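Local coordinates for protein neurotoxin (Clostridium botulinum, PDB 3N7L) that probably binds gangliosides on nerve cells as the receptor-binding domain of a botulinum neurotoxin of serotype D/C, at residues D235-D240 with V418-S423; D244-M249 with K282-R287; F348-C353 with S361-S366. One frame throughout, in Å; residues are numbered along the deposited sequence.

Contact 1 (D235-D240 with V418-S423)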
loop_
_atom_site.group_PDB
_atom_site.type_symbol
_atom_site.label_atom_id
_atom_site.label_comp_id
_atom_site.label_asym_id
_atom_site.label_seq_id
_atom_site.Cartn_x
_atom_site.Cartn_y
_atom_site.Cartn_z
ATOM N N ASP A 235 -1.786 4.776 -5.160
ATOM C CA ASP A 235 -1.426 5.876 -4.281
ATOM C C ASP A 235 -0.607 5.251 -3.143
ATOM O O ASP A 235 -0.402 4.033 -3.128
ATOM C CB ASP A 235 -2.676 6.625 -3.776
ATOM C CG ASP A 235 -3.523 5.824 -2.794
ATOM O OD1 ASP A 235 -4.661 6.278 -2.541
ATOM O OD2 ASP A 235 -3.082 4.781 -2.271
ATOM N N TYR A 236 -0.137 6.064 -2.205
ATOM C CA TYR A 236 0.710 5.571 -1.117
ATOM C C TYR A 236 0.134 4.439 -0.260
ATOM O O TYR A 236 0.880 3.603 0.259
ATOM C CB TYR A 236 1.122 6.743 -0.217
ATOM C CG TYR A 236 2.259 6.443 0.742
ATOM C CD1 TYR A 236 3.507 6.037 0.272
ATOM C CD2 TYR A 236 2.100 6.618 2.116
ATOM C CE1 TYR A 236 4.573 5.820 1.141
ATOM C CE2 TYR A 236 3.160 6.404 2.998
ATOM C CZ TYR A 236 4.391 6.007 2.504
ATOM O OH TYR A 236 5.444 5.812 3.363
ATOM N N TRP A 237 -1.186 4.402 -0.110
ATOM C CA TRP A 237 -1.813 3.373 0.715
ATOM C C TRP A 237 -2.189 2.128 -0.091
ATOM O O TRP A 237 -2.699 1.156 0.464
ATOM C CB TRP A 237 -3.057 3.945 1.405
ATOM C CG TRP A 237 -2.795 5.222 2.178
ATOM C CD1 TRP A 237 -3.517 6.381 2.113
ATOM C CD2 TRP A 237 -1.750 5.456 3.133
ATOM N NE1 TRP A 237 -2.987 7.321 2.966
ATOM C CE2 TRP A 237 -1.904 6.781 3.605
ATOM C CE3 TRP A 237 -0.699 4.675 3.636
ATOM C CZ2 TRP A 237 -1.044 7.343 4.558
ATOM C CZ3 TRP A 237 0.155 5.235 4.585
ATOM C CH2 TRP A 237 -0.025 6.558 5.035
ATOM N N GLY A 238 -1.941 2.159 -1.396
ATOM C CA GLY A 238 -2.260 1.007 -2.217
ATOM C C GLY A 238 -3.575 1.061 -2.970
ATOM O O GLY A 238 -3.926 0.089 -3.638
ATOM N N ASN A 239 -4.320 2.160 -2.855
ATOM C CA ASN A 239 -5.585 2.294 -3.587
ATOM C C ASN A 239 -5.217 2.704 -5.009
ATOM O O ASN A 239 -4.104 3.166 -5.246
ATOM C CB ASN A 239 -6.467 3.400 -2.992
ATOM C CG ASN A 239 -6.776 3.186 -1.523
ATOM O OD1 ASN A 239 -7.288 2.143 -1.132
ATOM N ND2 ASN A 239 -6.475 4.192 -0.704
ATOM N N ASP A 240 -6.141 2.554 -5.954
ATOM C CA ASP A 240 -5.852 2.957 -7.332
ATOM C C ASP A 240 -5.630 4.470 -7.382
ATOM O O ASP A 240 -6.403 5.232 -6.800
ATOM C CB ASP A 240 -7.017 2.610 -8.267
ATOM C CG ASP A 240 -7.271 1.119 -8.368
ATOM O OD1 ASP A 240 -6.380 0.326 -7.990
ATOM O OD2 ASP A 240 -8.365 0.745 -8.844
ATOM N N VAL A 418 5.701 9.180 -4.781
ATOM C CA VAL A 418 4.509 8.662 -4.139
ATOM C C VAL A 418 3.425 9.726 -4.040
ATOM O O VAL A 418 3.721 10.921 -4.060
ATOM C CB VAL A 418 4.851 8.163 -2.733
ATOM C CG1 VAL A 418 3.598 7.940 -1.958
ATOM C CG2 VAL A 418 5.658 6.877 -2.821
ATOM N N PHE A 419 2.171 9.282 -3.943
ATOM C CA PHE A 419 1.032 10.184 -3.829
ATOM C C PHE A 419 0.126 9.807 -2.655
ATOM O O PHE A 419 -0.492 8.743 -2.641
ATOM C CB PHE A 419 0.214 10.190 -5.125
ATOM C CG PHE A 419 1.003 10.603 -6.326
ATOM C CD1 PHE A 419 1.639 9.651 -7.115
ATOM C CD2 PHE A 419 1.157 11.952 -6.642
ATOM C CE1 PHE A 419 2.423 10.035 -8.208
ATOM C CE2 PHE A 419 1.937 12.350 -7.728
ATOM C CZ PHE A 419 2.573 11.384 -8.514
ATOM N N VAL A 420 0.057 10.691 -1.669
ATOM C CA VAL A 420 -0.773 10.461 -0.499
ATOM C C VAL A 420 -2.059 11.256 -0.664
ATOM O O VAL A 420 -2.034 12.484 -0.755
ATOM C CB VAL A 420 -0.066 10.923 0.788
ATOM C CG1 VAL A 420 -0.941 10.609 2.005
ATOM C CG2 VAL A 420 1.286 10.236 0.906
ATOM N N PRO A 421 -3.205 10.563 -0.707
ATOM C CA PRO A 421 -4.483 11.264 -0.863
ATOM C C PRO A 421 -4.719 12.254 0.279
ATOM O O PRO A 421 -4.523 11.924 1.450
ATOM C CB PRO A 421 -5.501 10.128 -0.887
ATOM C CG PRO A 421 -4.856 9.070 -0.035
ATOM C CD PRO A 421 -3.408 9.124 -0.459
ATOM N N ALA A 422 -5.110 13.474 -0.073
ATOM C CA ALA A 422 -5.378 14.501 0.920
ATOM C C ALA A 422 -6.687 14.174 1.637
ATOM O O ALA A 422 -6.831 14.432 2.831
ATOM C CB ALA A 422 -5.472 15.858 0.246
ATOM N N SER A 423 -7.623 13.595 0.888
ATOM C CA SER A 423 -8.948 13.210 1.380
ATOM C C SER A 423 -9.508 14.085 2.498
ATOM O O SER A 423 -10.022 13.530 3.498
ATOM C CB SER A 423 -8.935 11.743 1.824
ATOM O OG SER A 423 -8.856 10.885 0.700
HETATM O O HOH W 1 -4.220 9.899 3.339
#
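The type I beta turn Asp235-Gly238, in the loop before strand 246-251 within the C-terminal, trefoil-family half of the receptor-binding domain, packs on the last strand of the chain, 417-421. One backbone bond joins them: Tyr236 N donates to Phe419 O at 2.7 Å, nearly straight at 166° but entering 37° above the carbonyl plane. Beside it Asp235 CB touches the same oxygen. With Tyr236 CG anti to its backbone N (chi1 -166°), the side chain runs alongside that of Val420, whose CG2 lies 3.7 Å from Tyr236 CB. Val420 CG1 faces the other way, toward NE1 and CZ2 of the Trp237 indole. Trp237 CD1 meets Pro421 CG at 3.7 Å, and the pyrrolidine also reaches the Asp235 carboxylate, its CD 3.7 Å from OD1. In the plane of the indole, at its edge, water 1 accepts from Trp237 NE1 at 2.9 Å and donates to Pro421 O, a polar link around the apolar packing. Asp235 OD2 takes Asn239 N at 3.0 Å, from above the carboxylate plane, and weakly Trp237 N. Trp142 of the N-terminal half bonds to the Trp237 backbone, and Lys141 forms a cation-pi contact with Tyr236, so the turn also meets the other half. Asp235 thus spends its carboxylate on bracing its own turn, while the turn meets the strand through one backbone bond, apolar side chains and a bridging water.

Contact 2 (D244-M249 with K282-R287)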
loop_
_atom_site.group_PDB
_atom_site.type_symbol
_atom_site.label_atom_id
_atom_site.label_comp_id
_atom_site.label_asym_id
_atom_site.label_seq_id
_atom_site.Cartn_x
_atom_site.Cartn_y
_atom_site.Cartn_z
ATOM N N ASP A 244 -7.930 13.947 -11.303
ATOM C CA ASP A 244 -8.897 14.863 -10.698
ATOM C C ASP A 244 -9.063 14.709 -9.183
ATOM O O ASP A 244 -10.172 14.854 -8.669
ATOM C CB ASP A 244 -10.272 14.664 -11.363
ATOM C CG ASP A 244 -10.184 14.527 -12.876
ATOM O OD1 ASP A 244 -11.091 13.895 -13.462
ATOM O OD2 ASP A 244 -9.223 15.055 -13.483
ATOM N N LYS A 245 -7.977 14.418 -8.471
ATOM C CA LYS A 245 -8.030 14.252 -7.016
ATOM C C LYS A 245 -6.762 14.817 -6.376
ATOM O O LYS A 245 -5.656 14.633 -6.893
ATOM C CB LYS A 245 -8.182 12.769 -6.664
ATOM C CG LYS A 245 -8.225 12.444 -5.165
ATOM C CD LYS A 245 -8.533 10.957 -4.951
ATOM C CE LYS A 245 -8.451 10.543 -3.481
ATOM N NZ LYS A 245 -9.280 11.404 -2.590
ATOM N N GLU A 246 -6.924 15.510 -5.255
ATOM C CA GLU A 246 -5.792 16.103 -4.558
ATOM C C GLU A 246 -4.923 15.044 -3.882
ATOM O O GLU A 246 -5.433 14.129 -3.233
ATOM C CB GLU A 246 -6.288 17.108 -3.514
ATOM C CG GLU A 246 -6.772 18.421 -4.097
ATOM C CD GLU A 246 -7.141 19.436 -3.023
ATOM O OE1 GLU A 246 -7.147 20.642 -3.326
ATOM O OE2 GLU A 246 -7.430 19.030 -1.880
ATOM N N TYR A 247 -3.612 15.181 -4.056
ATOM C CA TYR A 247 -2.627 14.269 -3.473
ATOM C C TYR A 247 -1.426 15.067 -3.020
ATOM O O TYR A 247 -1.144 16.148 -3.553
ATOM C CB TYR A 247 -2.096 13.269 -4.512
ATOM C CG TYR A 247 -3.048 12.185 -4.948
ATOM C CD1 TYR A 247 -3.288 11.072 -4.141
ATOM C CD2 TYR A 247 -3.699 12.265 -6.179
ATOM C CE1 TYR A 247 -4.162 10.063 -4.554
ATOM C CE2 TYR A 247 -4.576 11.265 -6.603
ATOM C CZ TYR A 247 -4.804 10.170 -5.786
ATOM O OH TYR A 247 -5.684 9.195 -6.183
ATOM N N TYR A 248 -0.709 14.526 -2.040
ATOM C CA TYR A 248 0.521 15.147 -1.589
ATOM C C TYR A 248 1.574 14.347 -2.346
ATOM O O TYR A 248 1.638 13.118 -2.228
ATOM C CB TYR A 248 0.709 14.993 -0.078
ATOM C CG TYR A 248 -0.184 15.913 0.725
ATOM C CD1 TYR A 248 -1.335 15.435 1.345
ATOM C CD2 TYR A 248 0.111 17.275 0.839
ATOM C CE1 TYR A 248 -2.176 16.289 2.067
ATOM C CE2 TYR A 248 -0.720 18.135 1.556
ATOM C CZ TYR A 248 -1.859 17.634 2.169
ATOM O OH TYR A 248 -2.666 18.473 2.895
ATOM N N MET A 249 2.367 15.039 -3.151
ATOM C CA MET A 249 3.401 14.385 -3.931
ATOM C C MET A 249 4.680 14.383 -3.119
ATOM O O MET A 249 5.147 15.437 -2.673
ATOM C CB MET A 249 3.606 15.130 -5.242
ATOM C CG MET A 249 4.405 14.351 -6.257
ATOM S SD MET A 249 4.453 15.233 -7.810
ATOM C CE MET A 249 6.090 15.905 -7.736
ATOM N N LYS A 282 -0.869 20.771 -2.455
ATOM C CA LYS A 282 -1.342 19.523 -3.025
ATOM C C LYS A 282 -1.323 19.613 -4.540
ATOM O O LYS A 282 -1.376 20.697 -5.112
ATOM C CB LYS A 282 -2.766 19.233 -2.539
ATOM C CG LYS A 282 -2.825 18.845 -1.075
ATOM C CD LYS A 282 -4.224 18.985 -0.493
ATOM C CE LYS A 282 -4.515 20.418 -0.091
ATOM N NZ LYS A 282 -5.819 20.527 0.632
ATOM N N ILE A 283 -1.238 18.463 -5.185
ATOM C CA ILE A 283 -1.232 18.408 -6.635
ATOM C C ILE A 283 -2.482 17.671 -7.097
ATOM O O ILE A 283 -3.092 16.934 -6.323
ATOM C CB ILE A 283 0.054 17.668 -7.184
ATOM C CG1 ILE A 283 0.143 16.230 -6.654
ATOM C CG2 ILE A 283 1.301 18.417 -6.776
ATOM C CD1 ILE A 283 -0.788 15.238 -7.376
ATOM N N ILE A 284 -2.864 17.893 -8.351
ATOM C CA ILE A 284 -4.003 17.215 -8.952
ATOM C C ILE A 284 -3.464 16.687 -10.277
ATOM O O ILE A 284 -2.865 17.435 -11.050
ATOM C CB ILE A 284 -5.186 18.171 -9.226
ATOM C CG1 ILE A 284 -5.766 18.672 -7.900
ATOM C CG2 ILE A 284 -6.268 17.444 -10.034
ATOM C CD1 ILE A 284 -6.836 19.734 -8.056
ATOM N N ILE A 285 -3.656 15.400 -10.531
ATOM C CA ILE A 285 -3.159 14.802 -11.761
ATOM C C ILE A 285 -4.208 14.946 -12.857
ATOM O O ILE A 285 -5.375 14.632 -12.644
ATOM C CB ILE A 285 -2.817 13.309 -11.530
ATOM C CG1 ILE A 285 -1.993 13.169 -10.243
ATOM C CG2 ILE A 285 -2.016 12.758 -12.709
ATOM C CD1 ILE A 285 -1.818 11.726 -9.776
ATOM N N LYS A 286 -3.790 15.433 -14.022
ATOM C CA LYS A 286 -4.695 15.633 -15.152
ATOM C C LYS A 286 -4.227 14.817 -16.346
ATOM O O LYS A 286 -3.062 14.856 -16.725
ATOM C CB LYS A 286 -4.763 17.114 -15.524
ATOM C CG LYS A 286 -5.206 18.009 -14.374
ATOM C CD LYS A 286 -6.621 17.670 -13.917
ATOM C CE LYS A 286 -7.657 18.005 -14.987
ATOM N NZ LYS A 286 -9.036 17.568 -14.607
ATOM N N ARG A 287 -5.158 14.089 -16.939
ATOM C CA ARG A 287 -4.874 13.215 -18.067
ATOM C C ARG A 287 -4.802 13.892 -19.435
ATOM O O ARG A 287 -5.600 14.774 -19.751
ATOM C CB ARG A 287 -5.931 12.112 -18.077
ATOM C CG ARG A 287 -6.031 11.278 -19.327
ATOM C CD ARG A 287 -7.256 10.381 -19.200
ATOM N NE ARG A 287 -7.696 9.840 -20.480
ATOM C CZ ARG A 287 -7.133 8.802 -21.085
ATOM N NH1 ARG A 287 -6.100 8.186 -20.522
ATOM N NH2 ARG A 287 -7.603 8.383 -22.251
HETATM O O HOH W 2 -7.959 14.263 -15.925
HETATM O O HOH W 3 -5.361 13.539 -9.253
#
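The Lys282 side chain reaches across to Tyr247, Tyr248 and Glu246. Its CB lies 3.6 Å from Tyr247 O. CG sits over one face of the Tyr248 ring, 3.7 Å from the centroid and 23° off the normal, a CH-pi contact displaced toward CE2. CD passes on between Tyr248 OH and Glu246 OE2. A bend at chi3 (-82°) turns the chain, CE lies near the same two oxygens, and NZ ends 3.3 Å from Glu246 OE2 in a salt bridge whose hydrogen bond is weak. Glu246 CG meanwhile rests against Ile284 CG1. Between the strands, Tyr247 and Ile283 form an antiparallel hydrogen-bonded pair, with Ile283 N giving to Tyr247 O at 2.8 Å and Tyr247 N returning to Ile283 O. On the buried side Ile283 CD1 touches Tyr247 CB at 3.7 Å, and its CG1 packs on Met249 CB; the phenol of Tyr247 is bonded beyond the contact to Arg242 N. Toward Asp244, water 3 comes between the chains and accepts from both Lys245 N and Ile285 N, then Asp244 N bonds directly to Ile285 O at 3.0 Å. The bent Lys286 chain places NZ 2.8 Å from Asp244 OD2, above the carboxylate plane, and water 2 connects that oxygen to Arg287 N. Ion pairs therefore bracket an apolar centre: the shorter Asp244-Lys286 bridge probably neutralises part of the charge at the exposed end, and at the longer bridge the Lys282 methylenes lie on the Tyr248 ring, which helps place the ammonium beside Glu246.

Contact 3 (F348-C353 with S361-S366)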
loop_
_atom_site.group_PDB
_atom_site.type_symbol
_atom_site.label_atom_id
_atom_site.label_comp_id
_atom_site.label_asym_id
_atom_site.label_seq_id
_atom_site.Cartn_x
_atom_site.Cartn_y
_atom_site.Cartn_z
ATOM N N PHE A 348 4.141 14.536 -18.603
ATOM C CA PHE A 348 4.882 13.342 -18.215
ATOM C C PHE A 348 4.227 12.023 -18.591
ATOM O O PHE A 348 3.009 11.928 -18.761
ATOM C CB PHE A 348 5.132 13.325 -16.700
ATOM C CG PHE A 348 5.915 14.499 -16.198
ATOM C CD1 PHE A 348 5.291 15.718 -15.969
ATOM C CD2 PHE A 348 7.286 14.395 -15.991
ATOM C CE1 PHE A 348 6.023 16.825 -15.540
ATOM C CE2 PHE A 348 8.029 15.495 -15.562
ATOM C CZ PHE A 348 7.394 16.714 -15.337
ATOM N N ILE A 349 5.074 11.009 -18.713
ATOM C CA ILE A 349 4.654 9.649 -19.014
ATOM C C ILE A 349 4.915 8.955 -17.687
ATOM O O ILE A 349 6.037 8.973 -17.189
ATOM C CB ILE A 349 5.547 9.027 -20.094
ATOM C CG1 ILE A 349 5.447 9.856 -21.373
ATOM C CG2 ILE A 349 5.141 7.580 -20.331
ATOM C CD1 ILE A 349 6.618 9.660 -22.297
ATOM N N ILE A 350 3.887 8.354 -17.109
ATOM C CA ILE A 350 4.042 7.704 -15.811
ATOM C C ILE A 350 4.195 6.196 -15.918
ATOM O O ILE A 350 3.681 5.571 -16.838
ATOM C CB ILE A 350 2.829 8.008 -14.899
ATOM C CG1 ILE A 350 3.130 7.588 -13.462
ATOM C CG2 ILE A 350 1.602 7.248 -15.391
ATOM C CD1 ILE A 350 2.093 8.089 -12.461
ATOM N N GLN A 351 4.911 5.617 -14.966
ATOM C CA GLN A 351 5.106 4.176 -14.942
ATOM C C GLN A 351 5.024 3.723 -13.491
ATOM O O GLN A 351 5.655 4.319 -12.618
ATOM C CB GLN A 351 6.470 3.816 -15.535
ATOM C CG GLN A 351 6.600 2.349 -15.876
ATOM C CD GLN A 351 5.616 1.911 -16.949
ATOM O OE1 GLN A 351 5.210 0.752 -16.992
ATOM N NE2 GLN A 351 5.239 2.835 -17.829
ATOM N N PRO A 352 4.227 2.683 -13.204
ATOM C CA PRO A 352 4.137 2.230 -11.811
ATOM C C PRO A 352 5.473 1.669 -11.324
ATOM O O PRO A 352 6.238 1.102 -12.102
ATOM C CB PRO A 352 3.028 1.179 -11.858
ATOM C CG PRO A 352 3.143 0.627 -13.260
ATOM C CD PRO A 352 3.354 1.882 -14.083
ATOM N N CYS A 353 5.756 1.839 -10.039
ATOM C CA CYS A 353 7.005 1.345 -9.474
ATOM C C CYS A 353 6.767 0.904 -8.037
ATOM O O CYS A 353 6.918 1.686 -7.101
ATOM C CB CYS A 353 8.069 2.445 -9.521
ATOM S SG CYS A 353 9.693 1.923 -8.953
ATOM N N SER A 361 5.921 5.442 -8.286
ATOM C CA SER A 361 5.924 5.581 -9.723
ATOM C C SER A 361 7.135 6.353 -10.186
ATOM O O SER A 361 7.812 7.017 -9.400
ATOM C CB SER A 361 4.664 6.323 -10.175
ATOM O OG SER A 361 4.660 7.649 -9.656
ATOM N N GLN A 362 7.406 6.240 -11.475
ATOM C CA GLN A 362 8.487 6.970 -12.093
ATOM C C GLN A 362 7.811 7.851 -13.129
ATOM O O GLN A 362 6.814 7.455 -13.740
ATOM C CB GLN A 362 9.504 6.023 -12.727
ATOM C CG GLN A 362 10.525 5.511 -11.716
ATOM C CD GLN A 362 11.623 4.673 -12.349
ATOM O OE1 GLN A 362 12.801 4.824 -12.022
ATOM N NE2 GLN A 362 11.242 3.781 -13.250
ATOM N N LEU A 363 8.334 9.061 -13.283
ATOM C CA LEU A 363 7.785 10.037 -14.207
ATOM C C LEU A 363 8.838 10.465 -15.223
ATOM O O LEU A 363 9.910 10.941 -14.862
ATOM C CB LEU A 363 7.275 11.251 -13.413
ATOM C CG LEU A 363 6.049 10.964 -12.535
ATOM C CD1 LEU A 363 5.945 11.977 -11.403
ATOM C CD2 LEU A 363 4.801 10.989 -13.408
ATOM N N PHE A 364 8.520 10.285 -16.498
ATOM C CA PHE A 364 9.429 10.650 -17.578
ATOM C C PHE A 364 8.913 11.883 -18.323
ATOM O O PHE A 364 7.738 11.951 -18.670
ATOM C CB PHE A 364 9.564 9.469 -18.548
ATOM C CG PHE A 364 10.105 8.225 -17.905
ATOM C CD1 PHE A 364 11.477 8.036 -17.773
ATOM C CD2 PHE A 364 9.242 7.267 -17.380
ATOM C CE1 PHE A 364 11.983 6.909 -17.121
ATOM C CE2 PHE A 364 9.736 6.139 -16.728
ATOM C CZ PHE A 364 11.110 5.962 -16.598
ATOM N N LEU A 365 9.789 12.859 -18.550
ATOM C CA LEU A 365 9.398 14.058 -19.282
ATOM C C LEU A 365 8.970 13.634 -20.686
ATOM O O LEU A 365 9.691 12.911 -21.379
ATOM C CB LEU A 365 10.564 15.048 -19.375
ATOM C CG LEU A 365 10.294 16.277 -20.256
ATOM C CD1 LEU A 365 9.144 17.077 -19.673
ATOM C CD2 LEU A 365 11.548 17.138 -20.353
ATOM N N SER A 366 7.789 14.084 -21.088
ATOM C CA SER A 366 7.225 13.759 -22.384
ATOM C C SER A 366 7.644 14.720 -23.485
ATOM O O SER A 366 7.840 15.912 -23.249
ATOM C CB SER A 366 5.701 13.757 -22.284
ATOM O OG SER A 366 5.112 13.797 -23.569
#
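Segments 348-353 and 361-366 run antiparallel as the two arms of a beta hairpin, their axes 4.5 Å apart at closest and 160° between directions, with hydrogen-bonded pairs at Ile349-Phe364 and Gln351-Gln362. Each pair has both bonds: Ile349 N to Phe364 O at 2.8 Å and Phe364 N to Ile349 O at 2.9 Å, then Gln351 N to Gln362 O and Gln362 N to Gln351 O. In the non-hydrogen-bonded pair between them, Ile350 and Leu363 lie side by side on one face, pointing the same way, with Ile350 CG1 3.8 Å from Leu363 CD2. Ile350 CG1 stands anti to its backbone N (chi1 -168°), which extends CD1 to Ser361 OG at 3.8 Å. Phe348 adds its CB to the other flank of Leu363 CD2, while its ring runs obliquely past Leu363 CB and the Phe364 carbonyl; Phe348 CA also makes a CA-H...O contact with that oxygen at 3.2 Å. The opposite face carries Ile349, Gln351, Gln362 and Phe364. Here the edge of the Phe364 ring is turned to the partner strand: CD2 nears Ile349 O, and CE2 comes 4.2 Å from Gln351 CB. Ile349 CG1 instead reaches diagonally across to Ser366 CB on the partner strand, at 4.0 Å. Beyond the hairpin, Phe348 and Ile350 bond by their backbones to Leu303 and Asn301, and Leu363 bonds to Leu377 of strand 373-384. Arg373 makes a cation-pi contact with Phe364. Ser361 OG is held by Trp417 O, which brings the final strand, 417-421, against this end of the hairpin.

Overall arrangement
All three contacts lie in the C-terminal receptor-binding half and reach the same curled antiparallel sheet of its trefoil-type fold. Contact 1 closes the longest loop, bringing residues near the start of this half to the chain's end; contacts 2 and 3 follow one another inside that loop. Contacts 1 and 2, centres about 10 Å apart, are joined where strands 246-251 and 417-421 lie side by side, Val420 O and Tyr248 N being 2.8 Å apart. Contact 3 is about 16 Å from contact 1, centre to centre, touching it through Phe419 and Ser361, and about 14 Å from contact 2, connected by strand 302-308, which pairs with both 283-287 and 348-354. The C-terminal strand thus joins strand 246-251 to the later hairpin.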